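Local coordinates for protein intracellular exo-alpha-(1->5)-L-arabinofuranosidase (Bifidobacterium longum, PDB 2Y2W) that cleaves terminal alpha-(1->5)-linked L-arabinofuranosyl units from arabinans, and also acts on arabinoxylan, in plant cell-wall degradation, at residues 212-217 and 282-287; 228-233 and 250-255; 434-439 and 478-483; 394-399 and 469-474; 95-100 and 156-161. All coordinates share one frame; numbering follows the deposited sequence.

Contact 1. Residues 212-217 and 282-287; sequences IGNEMD and SCHAYY
Glu215 CA and His284 CA, 8.6 Å apart, are the nearest CA pair between the loop that leaves strand 209-212 and strand 280-287, so long side chains must span the gap. The fold is the (beta/alpha)8 barrel of glycoside hydrolase family 51, and the contact sits where strands four and six open into the active site. By similarity, Glu215 is the proton donor/acceptor, while Asn214 and Tyr286 bind the arabinofuranose. The bond that joins the segments runs from His284 ND1 to Glu215 OE2, 3.2 Å long and bent to 140° at the hydrogen. It is tilted at both ends: OE2 is met from above the carboxylate plane, and lies off the plane of the imidazole. Glu215 gets there by an extended chain beyond CG (chi2 -177°), which carries its CG past the ring, 3.6 Å from His284 CE1. A glutamate suits the place through its probable acid/base role, and both its oxygens are held: OE2 takes the histidine, while OE1 has a weak hydrogen bond from Trp220. Replacing Glu215 by an alanine would probably leave His284 ND1 without its carboxylate mate and the imidazole freer to turn, besides removing the presumed acid/base. Asn214 OD1 stands at the edge of the ring, 4.2 Å from His284 CE1, but its stronger partner is Arg109. Two residues along the strand from His284, Tyr286 OH is hydrogen-bonded to Glu340, the probable nucleophile. At the loop backbone, a water accepts from Glu215 N at 3.2 Å and is linked weakly to Ser282 OG.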
# COMPACT_ATOMS: atom_id res chain seq x y z
N ILE D 212 12.86 -11.06 3.37
CA ILE D 212 11.80 -10.17 2.94
C ILE D 212 10.82 -9.95 4.10
O ILE D 212 9.84 -10.68 4.26
CB ILE D 212 11.09 -10.71 1.67
CG1 ILE D 212 12.12 -11.04 0.59
CG2 ILE D 212 10.10 -9.68 1.13
CD1 ILE D 212 11.66 -12.04 -0.43
N GLY D 213 11.12 -8.94 4.90
CA GLY D 213 10.32 -8.61 6.07
C GLY D 213 10.70 -9.41 7.29
O GLY D 213 11.57 -10.29 7.22
N ASN D 214 10.05 -9.10 8.41
CA ASN D 214 10.25 -9.81 9.67
C ASN D 214 8.94 -10.09 10.38
O ASN D 214 8.08 -9.21 10.48
CB ASN D 214 11.16 -9.01 10.59
CG ASN D 214 11.41 -9.72 11.91
OD1 ASN D 214 12.24 -10.62 11.98
ND2 ASN D 214 10.69 -9.31 12.94
N GLU D 215 8.79 -11.33 10.86
CA GLU D 215 7.67 -11.76 11.70
C GLU D 215 6.35 -11.06 11.37
O GLU D 215 5.66 -10.55 12.25
CB GLU D 215 8.01 -11.58 13.19
CG GLU D 215 9.10 -12.53 13.71
CD GLU D 215 9.37 -12.37 15.20
OE1 GLU D 215 9.41 -11.22 15.69
OE2 GLU D 215 9.55 -13.40 15.88
N MET D 216 6.00 -11.06 10.09
CA MET D 216 4.82 -10.34 9.60
C MET D 216 3.49 -10.93 10.05
O MET D 216 2.44 -10.31 9.87
CB MET D 216 4.87 -10.21 8.07
CG MET D 216 6.06 -9.41 7.55
SD MET D 216 6.13 -7.71 8.18
CE MET D 216 4.74 -6.99 7.31
N ASP D 217 3.53 -12.12 10.66
CA ASP D 217 2.34 -12.78 11.20
C ASP D 217 2.05 -12.35 12.64
O ASP D 217 0.92 -12.44 13.10
CB ASP D 217 2.48 -14.30 11.13
CG ASP D 217 3.60 -14.84 12.01
OD1 ASP D 217 4.61 -14.14 12.20
OD2 ASP D 217 3.46 -15.98 12.51
N SER D 282 11.24 -19.07 6.69
CA SER D 282 11.82 -18.83 8.00
C SER D 282 11.04 -19.51 9.12
O SER D 282 9.82 -19.55 9.10
CB SER D 282 11.92 -17.32 8.29
OG SER D 282 10.67 -16.80 8.70
N CYS D 283 11.78 -20.04 10.10
CA CYS D 283 11.19 -20.61 11.30
C CYS D 283 11.76 -19.93 12.53
O CYS D 283 12.97 -19.69 12.62
CB CYS D 283 11.47 -22.11 11.37
SG CYS D 283 10.78 -23.07 10.01
N HIS D 284 10.88 -19.61 13.47
CA HIS D 284 11.27 -18.96 14.72
C HIS D 284 10.87 -19.81 15.92
O HIS D 284 9.71 -20.20 16.05
CB HIS D 284 10.65 -17.56 14.80
CG HIS D 284 11.18 -16.60 13.78
ND1 HIS D 284 11.36 -15.26 14.05
CD2 HIS D 284 11.59 -16.78 12.50
CE1 HIS D 284 11.85 -14.66 12.98
NE2 HIS D 284 12.00 -15.56 12.02
N ALA D 285 11.83 -20.10 16.79
CA ALA D 285 11.59 -20.98 17.93
C ALA D 285 12.36 -20.55 19.18
O ALA D 285 13.57 -20.75 19.28
CB ALA D 285 11.92 -22.43 17.57
N TYR D 286 11.64 -19.97 20.13
CA TYR D 286 12.21 -19.58 21.42
C TYR D 286 11.68 -20.48 22.54
O TYR D 286 10.51 -20.89 22.52
CB TYR D 286 11.89 -18.12 21.75
CG TYR D 286 12.61 -17.09 20.89
CD1 TYR D 286 13.95 -16.78 21.11
CD2 TYR D 286 11.93 -16.42 19.88
CE1 TYR D 286 14.60 -15.83 20.33
CE2 TYR D 286 12.58 -15.46 19.09
CZ TYR D 286 13.91 -15.18 19.33
OH TYR D 286 14.55 -14.24 18.56
N TYR D 287 12.53 -20.78 23.52
CA TYR D 287 12.17 -21.65 24.64
C TYR D 287 12.73 -21.14 25.96
O TYR D 287 13.81 -20.56 26.00
CB TYR D 287 12.66 -23.08 24.39
CG TYR D 287 12.26 -23.64 23.05
CD1 TYR D 287 10.99 -24.17 22.84
CD2 TYR D 287 13.16 -23.65 21.98
CE1 TYR D 287 10.62 -24.69 21.60
CE2 TYR D 287 12.81 -24.17 20.74
CZ TYR D 287 11.54 -24.69 20.56
OH TYR D 287 11.18 -25.20 19.34
O HOH W 1 10.65 -13.81 10.10

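Contact 2. Residues 228-233 and 250-255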
# COMPACT_ATOMS: atom_id res chain seq x y z
N GLU D 228 -2.79 -13.66 3.31
CA GLU D 228 -2.99 -13.25 1.91
C GLU D 228 -2.25 -11.97 1.55
O GLU D 228 -1.64 -11.88 0.48
CB GLU D 228 -4.49 -13.12 1.60
CG GLU D 228 -5.25 -14.45 1.54
CD GLU D 228 -5.06 -15.22 0.23
OE1 GLU D 228 -4.51 -14.65 -0.74
OE2 GLU D 228 -5.47 -16.40 0.17
N GLU D 229 -2.29 -10.98 2.45
CA GLU D 229 -1.58 -9.71 2.26
C GLU D 229 -0.08 -9.92 2.07
O GLU D 229 0.51 -9.33 1.16
CB GLU D 229 -1.84 -8.76 3.44
CG GLU D 229 -3.12 -7.95 3.34
CD GLU D 229 -3.53 -7.30 4.67
OE1 GLU D 229 -2.74 -7.35 5.64
OE2 GLU D 229 -4.65 -6.75 4.74
N TYR D 230 0.52 -10.74 2.93
CA TYR D 230 1.96 -11.01 2.86
C TYR D 230 2.33 -11.83 1.63
O TYR D 230 3.33 -11.53 0.97
CB TYR D 230 2.48 -11.68 4.14
CG TYR D 230 3.98 -11.90 4.13
CD1 TYR D 230 4.87 -10.84 4.29
CD2 TYR D 230 4.52 -13.18 3.93
CE1 TYR D 230 6.25 -11.04 4.27
CE2 TYR D 230 5.89 -13.39 3.91
CZ TYR D 230 6.75 -12.32 4.08
OH TYR D 230 8.11 -12.51 4.06
N ALA D 231 1.54 -12.86 1.33
CA ALA D 231 1.73 -13.68 0.13
C ALA D 231 1.82 -12.80 -1.12
O ALA D 231 2.75 -12.95 -1.92
CB ALA D 231 0.61 -14.70 -0.01
N GLY D 232 0.87 -11.88 -1.27
CA GLY D 232 0.88 -10.91 -2.36
C GLY D 232 2.11 -10.01 -2.36
O GLY D 232 2.69 -9.75 -3.41
N ALA D 233 2.50 -9.56 -1.17
CA ALA D 233 3.63 -8.65 -1.02
C ALA D 233 4.98 -9.32 -1.30
O ALA D 233 5.79 -8.80 -2.06
CB ALA D 233 3.62 -8.01 0.36
N LEU D 250 16.38 -15.83 -1.40
CA LEU D 250 15.37 -15.02 -0.71
C LEU D 250 14.54 -15.79 0.32
O LEU D 250 14.07 -16.89 0.05
CB LEU D 250 14.46 -14.34 -1.73
CG LEU D 250 15.18 -13.50 -2.79
CD1 LEU D 250 14.24 -13.10 -3.91
CD2 LEU D 250 15.84 -12.27 -2.18
N VAL D 251 14.37 -15.16 1.48
CA VAL D 251 13.68 -15.78 2.62
C VAL D 251 12.32 -15.12 2.86
O VAL D 251 12.24 -13.90 3.04
CB VAL D 251 14.52 -15.68 3.93
CG1 VAL D 251 13.90 -16.53 5.03
CG2 VAL D 251 15.97 -16.08 3.68
N ALA D 252 11.27 -15.94 2.86
CA ALA D 252 9.93 -15.49 3.22
C ALA D 252 9.68 -15.73 4.70
O ALA D 252 10.17 -16.72 5.26
CB ALA D 252 8.89 -16.21 2.40
N CYS D 253 8.92 -14.83 5.32
CA CYS D 253 8.52 -14.98 6.72
C CYS D 253 7.61 -16.19 6.87
O CYS D 253 6.65 -16.35 6.11
CB CYS D 253 7.78 -13.73 7.22
SG CYS D 253 8.71 -12.19 7.20
N GLY D 254 7.92 -17.03 7.84
CA GLY D 254 7.06 -18.15 8.19
C GLY D 254 6.32 -17.79 9.46
O GLY D 254 5.85 -16.66 9.61
N SER D 255 6.24 -18.74 10.38
CA SER D 255 5.62 -18.49 11.68
C SER D 255 6.64 -17.98 12.70
O SER D 255 7.82 -18.36 12.66
CB SER D 255 4.92 -19.75 12.20
OG SER D 255 3.76 -20.04 11.42
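Tyr230 and Cys253 are brought together by their first torsions. The tyrosine ring swings out from the helix with CG anti to the backbone N (chi1 -177°), and the cysteine sulfur turns anti to its own carbonyl carbon (chi1 -61°), which brings it near the phenol. The contact belongs to the beta-alpha-beta unit formed by strand 209-212, helix 227-244 and strand 249-252, and it ties the helix to residues 252-253. Cys253 N donates to Tyr230 OH over 2.8 Å, almost straight at 175°. The same hydroxyl is hydrogen-bonded to the carbonyl of Ile212 in the first strand, and one phenol thus links Ile212 and Cys253. That double role suits tyrosine: an aromatic arm long enough to reach the barrel from its outer layer, tipped by a group that can both accept and donate. A phenylalanine in its place would probably leave the Cys253 N-H and the Ile212 carbonyl without their shared partner in a buried setting. Apolar contact supports the ring, for Cys253 CB lies 3.6 Å from Tyr230 CZ, and the sulfur is 4.5 Å from the ring centroid, in an oblique sulfur-aromatic contact. Helix 265-274 adds Val270 beside the tyrosine. Farther out, Glu229 forms a salt bridge with Lys236 of a second subunit, so the same helix turn serves barrel and assembly. The small methyl of Ala252 approaches the edge of the phenol, with CB 4.1 Å from Tyr230 OH.

Contact 3. Residues 434-439 and 478-483; sequences FAEAAL and TGLLLA
Ala437 and Leu482 form the buried, wholly apolar half of a helix-on-sheet contact, where helix 431-440, which follows the eighth barrel strand, packs against strand 478-485 of the C-terminal beta-sandwich. Ala437 CB touches Leu482 CD1 at 4.0 Å. The alanine's single methyl lets the leucine branch come close to the helix, and Leu482, with CG anti to its carbonyl carbon (chi1 -58°), brings CD1 against that methyl. Phe64 and Met392 also touch Ala437, while Trp559, Ile393 and Leu396 press on Leu482, so the pair is embedded in a wider apolar layer. Two residues along the strand the character changes. Leu480, on the same face of the sheet as strand alternation requires, reaches the partly exposed Glu436, whose chain bends at chi2. Here the meeting is of a methyl with a carboxylate oxygen, an oblique crossing that offers little beyond van der Waals contact. A glutamate is tolerable at this partly exposed side, although its OE2 lies close to Glu563, which may raise the proton affinity of one of the two acids. Leu480 CD1 is 3.8 Å from Glu436 OE1, and Leu480 CD2 lies 4.0 Å from the backbone oxygen of Glu436.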
# COMPACT_ATOMS: atom_id res chain seq x y z
N PHE D 434 27.70 -24.26 21.30
CA PHE D 434 27.67 -23.70 19.94
C PHE D 434 29.05 -23.76 19.29
O PHE D 434 29.19 -24.24 18.17
CB PHE D 434 27.14 -22.26 19.95
CG PHE D 434 26.79 -21.74 18.59
CD1 PHE D 434 27.75 -21.11 17.80
CD2 PHE D 434 25.50 -21.88 18.08
CE1 PHE D 434 27.44 -20.62 16.54
CE2 PHE D 434 25.17 -21.39 16.82
CZ PHE D 434 26.14 -20.76 16.04
N ALA D 435 30.06 -23.27 20.01
CA ALA D 435 31.45 -23.27 19.53
C ALA D 435 31.91 -24.66 19.06
O ALA D 435 32.42 -24.80 17.95
CB ALA D 435 32.38 -22.73 20.60
N GLU D 436 31.70 -25.67 19.90
CA GLU D 436 32.08 -27.04 19.57
C GLU D 436 31.42 -27.56 18.30
O GLU D 436 32.08 -28.18 17.46
CB GLU D 436 31.78 -27.99 20.74
CG GLU D 436 33.00 -28.29 21.61
CD GLU D 436 34.03 -29.16 20.90
OE1 GLU D 436 33.64 -30.04 20.11
OE2 GLU D 436 35.24 -28.95 21.14
N ALA D 437 30.12 -27.31 18.17
CA ALA D 437 29.38 -27.72 16.98
C ALA D 437 29.83 -26.94 15.75
O ALA D 437 29.99 -27.50 14.68
CB ALA D 437 27.88 -27.55 17.20
N ALA D 438 30.07 -25.64 15.94
CA ALA D 438 30.46 -24.76 14.84
C ALA D 438 31.85 -25.06 14.29
O ALA D 438 32.09 -24.92 13.09
CB ALA D 438 30.37 -23.30 15.27
N LEU D 439 32.76 -25.49 15.16
CA LEU D 439 34.16 -25.71 14.77
C LEU D 439 34.52 -27.14 14.37
O LEU D 439 35.59 -27.37 13.80
CB LEU D 439 35.12 -25.21 15.86
CG LEU D 439 35.33 -23.69 16.00
CD1 LEU D 439 36.07 -23.37 17.29
CD2 LEU D 439 36.07 -23.11 14.80
N THR D 478 37.63 -37.78 10.79
CA THR D 478 37.14 -36.84 11.82
C THR D 478 35.83 -36.13 11.42
O THR D 478 35.79 -35.47 10.38
CB THR D 478 38.22 -35.79 12.27
OG1 THR D 478 37.70 -34.99 13.35
CG2 THR D 478 38.65 -34.87 11.12
N GLY D 479 34.77 -36.27 12.21
CA GLY D 479 34.76 -37.08 13.43
C GLY D 479 34.31 -36.32 14.67
O GLY D 479 35.15 -35.79 15.40
N LEU D 480 33.00 -36.28 14.90
CA LEU D 480 32.43 -35.64 16.10
C LEU D 480 31.09 -36.25 16.53
O LEU D 480 30.21 -36.50 15.70
CB LEU D 480 32.28 -34.12 15.90
CG LEU D 480 31.57 -33.32 17.00
CD1 LEU D 480 32.45 -33.12 18.22
CD2 LEU D 480 31.09 -31.97 16.46
N LEU D 481 30.96 -36.47 17.83
CA LEU D 481 29.70 -36.89 18.45
C LEU D 481 29.24 -35.88 19.49
O LEU D 481 30.00 -35.51 20.40
CB LEU D 481 29.82 -38.29 19.08
CG LEU D 481 28.71 -38.76 20.02
CD1 LEU D 481 27.42 -39.07 19.28
CD2 LEU D 481 29.15 -39.97 20.83
N LEU D 482 28.00 -35.43 19.36
CA LEU D 482 27.36 -34.55 20.34
C LEU D 482 26.16 -35.27 20.94
O LEU D 482 25.32 -35.80 20.20
CB LEU D 482 26.92 -33.24 19.68
CG LEU D 482 27.96 -32.37 18.97
CD1 LEU D 482 27.29 -31.49 17.92
CD2 LEU D 482 28.74 -31.52 19.96
N ALA D 483 26.09 -35.31 22.27
CA ALA D 483 24.99 -35.98 22.96
C ALA D 483 24.48 -35.21 24.17
O ALA D 483 25.25 -34.51 24.84
CB ALA D 483 25.40 -37.40 23.36

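Contact 4. Residues 394-399 and 469-474; sequences TLLKHC and VVTWDE
Val469 contributes most to this contact, meeting both Leu396 and Lys397 of helix 382-397. The helix belongs to the outer layer of the barrel and the valine to strand 462-473 of the C-terminal beta-sandwich, so the contact joins the two domains. Both methyls of the forked valine meet Leu396: CG1 faces Leu396 CB at 3.9 Å, and CG2 meets Leu396 CD1 at 4.0 Å. Leu396 and Val469 cross at about a right angle, which lets the longer leucine chain lie across both valine methyls. Leucine also has a branch to spare for a more distant neighbour two residues along the strand, Thr471, whose CG2 is 4.4 Å from Leu396 CD2. Lys397 offers its aliphatic part to CG1 alone; its CD is 3.7 Å from Val469 CG1, and although CG is modelled nearer still, that approach is too short to be relied on. Bends at chi3 and chi4 then carry the amino group away from the valine. On the strand side Thr471 OG1 is weakly hydrogen-bonded to Leu480 O, which leaves its methyl to face the leucine. The attraction is therefore dispersive and hydrophobic, and its specificity probably rests on the fit of branched chains rather than on charge.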
# COMPACT_ATOMS: atom_id res chain seq x y z
N THR D 394 19.16 -31.45 17.07
CA THR D 394 17.96 -31.60 16.24
C THR D 394 18.14 -30.91 14.89
O THR D 394 17.70 -31.42 13.85
CB THR D 394 16.69 -31.07 16.95
OG1 THR D 394 16.52 -31.75 18.20
CG2 THR D 394 15.44 -31.28 16.10
N LEU D 395 18.80 -29.75 14.91
CA LEU D 395 19.11 -29.01 13.69
C LEU D 395 20.04 -29.81 12.78
O LEU D 395 19.81 -29.89 11.57
CB LEU D 395 19.71 -27.64 14.01
CG LEU D 395 18.79 -26.53 14.54
CD1 LEU D 395 19.62 -25.39 15.12
CD2 LEU D 395 17.85 -26.01 13.45
N LEU D 396 21.07 -30.41 13.38
CA LEU D 396 22.01 -31.26 12.65
C LEU D 396 21.35 -32.55 12.16
O LEU D 396 21.65 -33.03 11.07
CB LEU D 396 23.24 -31.56 13.51
CG LEU D 396 24.28 -30.44 13.67
CD1 LEU D 396 25.20 -30.72 14.85
CD2 LEU D 396 25.09 -30.25 12.40
N LYS D 397 20.44 -33.10 12.97
CA LYS D 397 19.69 -34.30 12.58
C LYS D 397 18.70 -34.04 11.45
O LYS D 397 18.24 -34.98 10.79
CB LYS D 397 18.96 -34.90 13.79
CG LYS D 397 19.75 -36.01 14.50
CD LYS D 397 19.31 -36.21 15.95
CE LYS D 397 18.21 -37.26 16.09
NZ LYS D 397 16.88 -36.77 15.61
N HIS D 398 18.39 -32.77 11.21
CA HIS D 398 17.48 -32.39 10.13
C HIS D 398 18.07 -31.32 9.21
O HIS D 398 17.34 -30.53 8.61
CB HIS D 398 16.13 -31.92 10.71
CG HIS D 398 15.38 -32.99 11.44
ND1 HIS D 398 14.63 -33.94 10.79
CD2 HIS D 398 15.27 -33.26 12.76
CE1 HIS D 398 14.09 -34.76 11.68
NE2 HIS D 398 14.46 -34.36 12.88
N CYS D 399 19.40 -31.31 9.08
CA CYS D 399 20.08 -30.33 8.24
C CYS D 399 20.00 -30.67 6.75
O CYS D 399 20.70 -30.08 5.93
CB CYS D 399 21.53 -30.10 8.70
SG CYS D 399 22.72 -31.37 8.24
N VAL D 469 23.82 -36.65 17.88
CA VAL D 469 24.19 -36.59 16.45
C VAL D 469 25.63 -37.03 16.21
O VAL D 469 26.49 -36.87 17.08
CB VAL D 469 24.07 -35.17 15.84
CG1 VAL D 469 22.68 -34.90 15.36
CG2 VAL D 469 24.55 -34.09 16.82
N VAL D 470 25.89 -37.56 15.02
CA VAL D 470 27.24 -37.89 14.59
C VAL D 470 27.57 -37.17 13.29
O VAL D 470 26.86 -37.31 12.30
CB VAL D 470 27.43 -39.42 14.41
CG1 VAL D 470 28.85 -39.75 13.95
CG2 VAL D 470 27.11 -40.17 15.70
N THR D 471 28.65 -36.39 13.31
CA THR D 471 29.18 -35.77 12.09
C THR D 471 30.51 -36.41 11.71
O THR D 471 31.36 -36.66 12.57
CB THR D 471 29.32 -34.24 12.22
OG1 THR D 471 29.93 -33.91 13.48
CG2 THR D 471 27.96 -33.57 12.13
N TRP D 472 30.68 -36.67 10.41
CA TRP D 472 31.81 -37.46 9.92
C TRP D 472 32.30 -36.99 8.55
O TRP D 472 31.53 -36.90 7.60
CB TRP D 472 31.41 -38.94 9.88
CG TRP D 472 32.41 -39.86 9.25
CD1 TRP D 472 32.28 -40.51 8.05
CD2 TRP D 472 33.68 -40.25 9.78
NE1 TRP D 472 33.40 -41.27 7.80
CE2 TRP D 472 34.27 -41.13 8.85
CE3 TRP D 472 34.38 -39.93 10.95
CZ2 TRP D 472 35.53 -41.71 9.05
CZ3 TRP D 472 35.64 -40.50 11.15
CH2 TRP D 472 36.20 -41.38 10.20
N ASP D 473 33.60 -36.70 8.48
CA ASP D 473 34.27 -36.37 7.23
C ASP D 473 35.04 -37.59 6.74
O ASP D 473 35.97 -38.06 7.40
CB ASP D 473 35.22 -35.18 7.43
CG ASP D 473 35.57 -34.46 6.13
OD1 ASP D 473 35.99 -35.13 5.16
OD2 ASP D 473 35.43 -33.22 6.09
N GLU D 474 34.63 -38.11 5.58
CA GLU D 474 35.21 -39.32 5.00
C GLU D 474 36.62 -39.09 4.45
O GLU D 474 37.35 -40.04 4.16
CB GLU D 474 34.29 -39.88 3.90
CG GLU D 474 34.46 -41.37 3.62
CD GLU D 474 33.64 -41.85 2.42
OE1 GLU D 474 32.55 -41.30 2.17
OE2 GLU D 474 34.10 -42.78 1.73

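Contact 5. Residues 95-100 and 156-161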
# COMPACT_ATOMS: atom_id res chain seq x y z
N ASP D 95 37.57 -7.36 21.31
CA ASP D 95 37.33 -8.46 22.25
C ASP D 95 36.06 -9.23 21.91
O ASP D 95 36.00 -10.46 22.06
CB ASP D 95 37.33 -7.98 23.71
CG ASP D 95 36.29 -6.90 23.99
OD1 ASP D 95 35.60 -6.44 23.05
OD2 ASP D 95 36.16 -6.50 25.17
N VAL D 96 35.05 -8.51 21.42
CA VAL D 96 33.80 -9.10 20.97
C VAL D 96 34.02 -9.86 19.67
O VAL D 96 33.58 -11.01 19.53
CB VAL D 96 32.68 -8.03 20.83
CG1 VAL D 96 31.47 -8.57 20.08
CG2 VAL D 96 32.26 -7.53 22.21
N LEU D 97 34.73 -9.23 18.73
CA LEU D 97 35.11 -9.87 17.46
C LEU D 97 35.90 -11.16 17.67
O LEU D 97 35.66 -12.15 16.97
CB LEU D 97 35.91 -8.90 16.59
CG LEU D 97 35.17 -7.97 15.64
CD1 LEU D 97 36.10 -6.86 15.16
CD2 LEU D 97 34.59 -8.73 14.45
N ASP D 98 36.83 -11.15 18.62
CA ASP D 98 37.63 -12.33 18.97
C ASP D 98 36.75 -13.49 19.42
O ASP D 98 37.00 -14.64 19.04
CB ASP D 98 38.67 -11.99 20.05
CG ASP D 98 39.82 -11.14 19.52
OD1 ASP D 98 40.05 -11.09 18.29
OD2 ASP D 98 40.51 -10.50 20.36
N LEU D 99 35.73 -13.19 20.22
CA LEU D 99 34.79 -14.21 20.69
C LEU D 99 33.81 -14.68 19.62
O LEU D 99 33.28 -15.78 19.71
CB LEU D 99 34.03 -13.73 21.94
CG LEU D 99 34.83 -13.57 23.24
CD1 LEU D 99 33.93 -13.07 24.35
CD2 LEU D 99 35.49 -14.88 23.66
N VAL D 100 33.57 -13.84 18.61
CA VAL D 100 32.73 -14.23 17.47
C VAL D 100 33.46 -15.26 16.63
O VAL D 100 32.86 -16.26 16.21
CB VAL D 100 32.30 -13.00 16.61
CG1 VAL D 100 31.64 -13.44 15.31
CG2 VAL D 100 31.37 -12.09 17.40
N SER D 156 31.34 -7.06 9.15
CA SER D 156 31.27 -8.40 8.57
C SER D 156 32.52 -8.76 7.77
O SER D 156 32.88 -9.94 7.69
CB SER D 156 30.03 -8.52 7.69
OG SER D 156 28.86 -8.24 8.44
N GLN D 157 33.17 -7.76 7.19
CA GLN D 157 34.47 -7.95 6.54
C GLN D 157 35.53 -8.33 7.57
O GLN D 157 36.33 -9.24 7.34
CB GLN D 157 34.90 -6.69 5.77
CG GLN D 157 34.09 -6.39 4.51
CD GLN D 157 34.30 -7.40 3.39
OE1 GLN D 157 33.33 -7.83 2.75
NE2 GLN D 157 35.55 -7.78 3.15
N LYS D 158 35.53 -7.62 8.70
CA LYS D 158 36.44 -7.89 9.82
C LYS D 158 36.19 -9.26 10.46
O LYS D 158 37.14 -9.94 10.84
CB LYS D 158 36.31 -6.80 10.88
CG LYS D 158 37.44 -5.76 10.89
CD LYS D 158 38.72 -6.34 11.51
CE LYS D 158 39.60 -5.25 12.11
NZ LYS D 158 39.13 -4.81 13.46
N ALA D 159 34.92 -9.64 10.57
CA ALA D 159 34.54 -10.91 11.19
C ALA D 159 34.78 -12.11 10.26
O ALA D 159 35.04 -13.22 10.73
CB ALA D 159 33.08 -10.86 11.64
N GLY D 160 34.68 -11.87 8.96
CA GLY D 160 34.75 -12.94 7.97
C GLY D 160 33.40 -13.63 7.81
O GLY D 160 33.32 -14.74 7.29
N THR D 161 32.35 -12.95 8.26
CA THR D 161 31.00 -13.50 8.22
C THR D 161 30.21 -12.98 7.02
O THR D 161 30.41 -11.85 6.59
CB THR D 161 30.20 -13.16 9.51
OG1 THR D 161 30.32 -11.76 9.79
CG2 THR D 161 30.72 -13.96 10.70
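Leu97 and Ala159 meet where two helices of the barrel's outer layer, 94-103 and 149-159, lie side by side. Leu97 CD2 packs on Ala159 CB at 3.8 Å and lies about as near its CA, 3.9 Å off. The short alanine lets the helices approach until Leu97 CA and Ala159 CA are 6.4 Å apart, and the leucine supplies the bulk that fills the space between them. In the (beta/alpha)8 barrel these are the helices that precede strands 107-110 and 162-167, and the contact binds consecutive beta-alpha units from outside. Trp155 of the second helix extends the apolar patch by touching both Leu97 and Val100. At the solvent side Lys158 reaches across Leu97 at about a right angle, bent at chi2 (-75°) and chi4 (79°), with NZ 4.0 Å from Leu97 CD1. The leucine methyl is only a neighbour of the ammonium group, which is held by a salt bridge to Asp88 and a hydrogen bond to Gln94. A lysine suits this exposed edge: its long chain carries the charge past the leucine to polar partners. Just beyond, Gly160 leaves the helix with a positive phi of 83°, a conformation easy for a residue without a side chain, and its N bonds to Ser156 O over 2.9 Å.

From the N terminus, contact 5 is complete first, joining helices 94-103 and 149-159 outside the barrel and closing a loop that includes strand 107-110. Contact 1 opens at 212-217 and closes at 282-287; nested inside, contact 2 closes the short helix-to-strand loop from 228-233 to 250-255. Those two touch, and their strands 249-252 and 280-287 are barrel neighbours, joining helix, strand and active-site loop. Contacts 3 and 4 cross, contact 4 closing a long loop from 394-399 to 469-474 and contact 3 one from 434-439 to 478-483. Both set a helix on the C-terminal sheet, where strands 462-473 and 478-485 pair. Contacts 2 and 3 lie on opposite sides of the chain's centre, about 34 Å apart between centres.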